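Local atomic coordinates of AgaA (PDB entry 6HLX), a protein that binds the opine agropinic acid as the periplasmic solute-binding protein of an ABC transporter, serving its import into Agrobacterium. Residues 408-413 with 439-445; 292-298 with 433-438. All blocks are in the same frame, centred on the assembly; numbering follows the deposited sequence.

Overall arrangement
Interactions 1 and 2 both use helix 426-443 and lie on the same side of the chain's centre, their own centres about 13 Å apart. Interaction 1 joins the C-terminal end of this helix to the start of helix 411-422. Interaction 2 sets the 292-298 loop against an earlier part of it. They touch where Ile413 CG2 packs on Phe436 CE1 at 3.9 Å. Each is partly buried: apolar groups are buried and the charged groups lie nearer solvent. Interaction 1 relies on a two-pronged arginine-aspartate salt bridge, whereas interaction 2 has a single lysine-aspartate bond and two bridging waters. Both lie away from the agropinic acid pocket and the zinc sites.

Interaction 1: 408-413 with 439-445; sequences FNDQQI and RALELSP. With ACT (acetate ion), chain J.
The helical hairpin of helices 411-422 and 426-443 is tied at its open end by Asp410 and Arg439. Asp410 is the N-cap of the first helix, and Arg439 sits in the last turns of the second. The guanidinium grips the carboxylate side-on. Arg439 NE donates to Asp410 OD2 at 2.8 Å and Arg439 NH1 to Asp410 OD1 at 2.9 Å, both nearly straight. Both oxygens are met on their syn sides, with the two planes 35° apart. Arg439 gets there with CG anti to its backbone N (chi1 -176°) and a bend at chi2. Asp410 OD2 also takes the capping bond from Ile413 N, at 3.0 Å and on its anti side. The two donors approach from opposite faces of the carboxylate, which should hold its rotation.

The Gln412 amide stacks over one face of the guanidinium, their planes 18° apart. Leu443 CG covers the other face. Arg439 NH2 forms a longer salt bridge with Glu442 OE2 at 3.4 Å and donates a hydrogen bond to an acetate ion, probably from the crystallisation liquor. Asp410, Arg439 and Glu442 thus form a salt-bridge network.

Beneath the charges the contact is apolar. Ile413 CG1 meets Arg439 CG at 3.5 Å, on the aliphatic part of the arginine. Leu443 CD1 reaches the edge of the Phe408 ring at 3.9 Å from CZ. Pro445 CB lies over the centre of one face of the Phe408 ring, 3.5 Å from its centroid, in a CH-pi contact.

Tyr393 of helix 388-393 touches Ile413, Ala440 and Pro445. Helix 255-264 lies against Phe408 and Leu443, and its Arg258 donates to Leu443 O at the helix end. From there the chain passes into strand 446-451.

Interaction 2: 292-298 with 433-438; sequences MGYSDAK and YDAFVD. With ACT (acetate ion), chain G.
Gly293 fits closely against helix 426-443, its CA 4.7 Å from that of Asp434. Its positive phi of 104° turns the loop at this point. Val437 CG2 presses on Gly293 O at 3.4 Å, and Tyr433 CB packs beside Gly293 N. Next to it, Met292 CB meets Tyr433 CD2 at 3.8 Å. The Met292 chain bends at chi3 (-69°) and brings CE back near Tyr433 CE2. Met292 SD makes an oblique Met-aromatic contact with the same ring. Tyr433 OH is hydrogen-bonded to Arg429 NH1.

The outer side is looser and wet. Lys298 runs extended past Val437 CG1, and its NZ donates to Asp438 OD1 at 2.8 Å from above the carboxylate plane. One water accepts from NZ and donates to Gly293 O and Asp434 OD1. A second water accepts from Gly293 N and donates to Tyr294 O and to Asp434 OD1, the last at 2.8 Å from the water oxygen. Asp434 OD1 thus reaches the polar atoms of the loop backbone through the two waters.

Within the loop, Ser295 OG accepts from Lys298 N at 3.0 Å. This is an ST motif, and it probably helps set the turn that carries Lys298 back to the helix.

Interaction 1: 408-413 with 439-445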
# COMPACT_ATOMS: atom_id res chain seq x y z
N PHE A 408 12.12 -3.99 14.73
CA PHE A 408 13.30 -4.55 14.08
C PHE A 408 14.23 -3.38 13.70
O PHE A 408 13.78 -2.39 13.11
CB PHE A 408 12.92 -5.34 12.81
CG PHE A 408 14.14 -5.86 12.07
CD1 PHE A 408 14.87 -6.93 12.57
CD2 PHE A 408 14.55 -5.26 10.88
CE1 PHE A 408 16.01 -7.39 11.89
CE2 PHE A 408 15.68 -5.73 10.20
CZ PHE A 408 16.41 -6.79 10.70
N ASN A 409 15.51 -3.53 14.00
CA ASN A 409 16.51 -2.49 13.72
C ASN A 409 17.88 -3.16 13.64
O ASN A 409 18.42 -3.58 14.66
CB ASN A 409 16.46 -1.43 14.86
CG ASN A 409 17.24 -0.16 14.64
OD1 ASN A 409 17.68 0.17 13.54
ND2 ASN A 409 17.42 0.61 15.71
N ASP A 410 18.39 -3.36 12.42
CA ASP A 410 19.72 -3.95 12.21
C ASP A 410 20.63 -2.91 11.55
O ASP A 410 20.30 -2.39 10.48
CB ASP A 410 19.62 -5.22 11.34
CG ASP A 410 20.98 -5.82 11.04
OD1 ASP A 410 21.61 -6.37 11.98
OD2 ASP A 410 21.39 -5.81 9.85
N GLN A 411 21.79 -2.62 12.18
CA GLN A 411 22.68 -1.59 11.65
C GLN A 411 23.21 -1.93 10.26
O GLN A 411 23.27 -1.03 9.43
CB GLN A 411 23.83 -1.24 12.64
CG GLN A 411 24.42 0.18 12.44
CD GLN A 411 23.44 1.32 12.14
OE1 GLN A 411 22.31 1.40 12.65
NE2 GLN A 411 23.86 2.24 11.29
N GLN A 412 23.59 -3.20 10.00
CA GLN A 412 24.12 -3.54 8.66
C GLN A 412 23.07 -3.28 7.59
O GLN A 412 23.39 -2.72 6.53
CB GLN A 412 24.61 -4.99 8.60
CG GLN A 412 25.93 -5.21 9.32
CD GLN A 412 26.33 -6.66 9.26
OE1 GLN A 412 26.27 -7.31 8.21
NE2 GLN A 412 26.72 -7.22 10.40
N ILE A 413 21.81 -3.66 7.86
CA ILE A 413 20.70 -3.43 6.92
C ILE A 413 20.50 -1.92 6.73
O ILE A 413 20.38 -1.47 5.59
CB ILE A 413 19.40 -4.16 7.38
CG1 ILE A 413 19.48 -5.66 7.00
CG2 ILE A 413 18.14 -3.53 6.75
CD1 ILE A 413 18.35 -6.54 7.52
N ARG A 439 21.59 -10.37 3.77
CA ARG A 439 21.33 -10.06 5.18
C ARG A 439 19.83 -10.15 5.51
O ARG A 439 19.47 -10.61 6.60
CB ARG A 439 21.90 -8.68 5.56
CG ARG A 439 21.73 -8.39 7.04
CD ARG A 439 23.05 -8.36 7.75
NE ARG A 439 22.90 -8.13 9.19
CZ ARG A 439 23.39 -8.93 10.12
NH1 ARG A 439 23.25 -8.63 11.40
NH2 ARG A 439 24.03 -10.05 9.78
N ALA A 440 18.96 -9.75 4.56
CA ALA A 440 17.50 -9.84 4.73
C ALA A 440 17.08 -11.32 4.89
O ALA A 440 16.15 -11.61 5.63
CB ALA A 440 16.81 -9.23 3.53
N LEU A 441 17.71 -12.23 4.14
CA LEU A 441 17.37 -13.66 4.24
C LEU A 441 17.90 -14.23 5.55
O LEU A 441 17.19 -14.96 6.26
CB LEU A 441 17.99 -14.42 3.06
CG LEU A 441 17.31 -14.19 1.72
CD1 LEU A 441 18.22 -14.67 0.56
CD2 LEU A 441 15.94 -14.91 1.67
N GLU A 442 19.16 -13.91 5.89
CA GLU A 442 19.78 -14.39 7.11
C GLU A 442 18.95 -14.05 8.36
O GLU A 442 18.70 -14.94 9.20
CB GLU A 442 21.20 -13.79 7.23
CG GLU A 442 21.90 -14.21 8.51
CD GLU A 442 23.25 -13.57 8.75
OE1 GLU A 442 23.84 -13.82 9.82
OE2 GLU A 442 23.72 -12.80 7.87
N LEU A 443 18.53 -12.79 8.48
CA LEU A 443 17.78 -12.33 9.65
C LEU A 443 16.28 -12.58 9.55
O LEU A 443 15.61 -12.70 10.58
CB LEU A 443 18.07 -10.85 9.95
CG LEU A 443 19.53 -10.47 10.27
CD1 LEU A 443 19.63 -8.98 10.51
CD2 LEU A 443 20.08 -11.21 11.49
N SER A 444 15.76 -12.67 8.32
CA SER A 444 14.35 -12.88 8.03
C SER A 444 13.38 -12.07 8.93
O SER A 444 12.47 -12.67 9.52
CB SER A 444 14.01 -14.37 8.06
OG SER A 444 14.50 -14.99 6.89
N PRO A 445 13.55 -10.73 9.07
CA PRO A 445 12.57 -9.95 9.86
C PRO A 445 11.18 -10.04 9.23
O PRO A 445 10.18 -9.95 9.94
CB PRO A 445 13.10 -8.52 9.78
CG PRO A 445 13.90 -8.48 8.50
CD PRO A 445 14.54 -9.84 8.42
C ACT J . 24.99 -11.09 13.08
O ACT J . 25.06 -11.89 12.10
OXT ACT J . 24.05 -11.05 13.91
CH3 ACT J . 26.15 -10.09 13.27

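Interaction 2: 292-298 with 433-438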
# COMPACT_ATOMS: atom_id res chain seq x y z
N MET A 292 16.05 -4.15 -8.42
CA MET A 292 17.37 -4.43 -7.87
C MET A 292 17.24 -5.29 -6.62
O MET A 292 16.30 -5.08 -5.82
CB MET A 292 18.14 -3.13 -7.61
CG MET A 292 18.50 -2.44 -8.94
SD MET A 292 19.52 -0.98 -8.73
CE MET A 292 18.31 0.15 -7.96
N GLY A 293 18.11 -6.30 -6.53
CA GLY A 293 18.07 -7.29 -5.46
C GLY A 293 17.48 -8.60 -5.95
O GLY A 293 17.65 -9.63 -5.29
N TYR A 294 16.78 -8.58 -7.11
CA TYR A 294 16.19 -9.80 -7.68
C TYR A 294 17.33 -10.76 -8.05
O TYR A 294 18.36 -10.32 -8.59
CB TYR A 294 15.40 -9.48 -8.97
CG TYR A 294 14.82 -10.72 -9.61
CD1 TYR A 294 13.59 -11.24 -9.20
CD2 TYR A 294 15.51 -11.40 -10.62
CE1 TYR A 294 13.06 -12.39 -9.79
CE2 TYR A 294 15.00 -12.56 -11.18
CZ TYR A 294 13.77 -13.04 -10.78
OH TYR A 294 13.25 -14.17 -11.37
N SER A 295 17.12 -12.06 -7.81
CA SER A 295 18.14 -13.07 -8.14
C SER A 295 17.48 -14.43 -8.31
O SER A 295 16.75 -14.88 -7.43
CB SER A 295 19.20 -13.14 -7.04
OG SER A 295 19.89 -14.38 -7.03
N ASP A 296 17.76 -15.11 -9.44
CA ASP A 296 17.23 -16.46 -9.66
C ASP A 296 17.91 -17.45 -8.73
O ASP A 296 17.26 -18.38 -8.24
CB ASP A 296 17.43 -16.90 -11.12
CG ASP A 296 16.49 -16.22 -12.09
OD1 ASP A 296 15.27 -16.19 -11.81
OD2 ASP A 296 16.97 -15.72 -13.13
N ALA A 297 19.21 -17.23 -8.47
CA ALA A 297 20.08 -18.07 -7.64
C ALA A 297 19.64 -18.10 -6.17
O ALA A 297 19.82 -19.13 -5.54
CB ALA A 297 21.52 -17.59 -7.74
N LYS A 298 19.12 -16.95 -5.64
CA LYS A 298 18.68 -16.81 -4.24
C LYS A 298 17.16 -17.01 -4.05
O LYS A 298 16.64 -16.79 -2.95
CB LYS A 298 19.08 -15.43 -3.68
CG LYS A 298 20.58 -15.12 -3.75
CD LYS A 298 20.83 -13.68 -3.31
CE LYS A 298 22.15 -13.12 -3.79
NZ LYS A 298 22.38 -11.77 -3.22
N TYR A 433 22.01 -3.61 -3.17
CA TYR A 433 20.77 -4.37 -2.90
C TYR A 433 21.03 -5.89 -2.87
O TYR A 433 20.37 -6.59 -2.09
CB TYR A 433 19.64 -3.96 -3.85
CG TYR A 433 19.20 -2.54 -3.57
CD1 TYR A 433 18.50 -2.22 -2.41
CD2 TYR A 433 19.56 -1.50 -4.43
CE1 TYR A 433 18.12 -0.90 -2.13
CE2 TYR A 433 19.19 -0.18 -4.16
CZ TYR A 433 18.48 0.11 -3.00
OH TYR A 433 18.17 1.41 -2.70
N ASP A 434 21.99 -6.38 -3.68
CA ASP A 434 22.34 -7.80 -3.65
C ASP A 434 22.91 -8.19 -2.27
O ASP A 434 22.57 -9.25 -1.74
CB ASP A 434 23.35 -8.15 -4.75
CG ASP A 434 22.78 -8.17 -6.16
OD1 ASP A 434 21.53 -8.33 -6.31
OD2 ASP A 434 23.57 -8.02 -7.12
N ALA A 435 23.78 -7.32 -1.69
CA ALA A 435 24.33 -7.57 -0.35
C ALA A 435 23.21 -7.45 0.71
O ALA A 435 23.17 -8.23 1.66
CB ALA A 435 25.47 -6.60 -0.05
N PHE A 436 22.28 -6.50 0.50
CA PHE A 436 21.14 -6.31 1.42
C PHE A 436 20.31 -7.61 1.46
O PHE A 436 19.93 -8.06 2.54
CB PHE A 436 20.25 -5.12 0.96
CG PHE A 436 18.83 -5.25 1.49
CD1 PHE A 436 18.52 -4.88 2.80
CD2 PHE A 436 17.84 -5.84 0.72
CE1 PHE A 436 17.23 -5.08 3.31
CE2 PHE A 436 16.55 -6.06 1.25
CZ PHE A 436 16.26 -5.66 2.54
N VAL A 437 20.05 -8.21 0.28
CA VAL A 437 19.21 -9.41 0.17
C VAL A 437 19.79 -10.57 1.02
O VAL A 437 19.04 -11.24 1.73
CB VAL A 437 18.97 -9.80 -1.30
CG1 VAL A 437 18.52 -11.25 -1.40
CG2 VAL A 437 17.92 -8.88 -1.94
N ASP A 438 21.12 -10.78 0.98
CA ASP A 438 21.77 -11.83 1.80
C ASP A 438 21.46 -11.62 3.28
O ASP A 438 21.10 -12.57 3.98
CB ASP A 438 23.28 -11.78 1.58
CG ASP A 438 23.73 -12.19 0.18
OD1 ASP A 438 22.88 -12.66 -0.60
OD2 ASP A 438 24.94 -12.08 -0.11
C ACT G . 20.70 -14.36 -11.03
O ACT G . 19.57 -14.02 -11.48
OXT ACT G . 21.60 -13.60 -10.67
CH3 ACT G . 20.98 -15.85 -10.86
O HOH W 1 20.24 -10.46 -4.81
O HOH W 2 19.74 -7.82 -8.41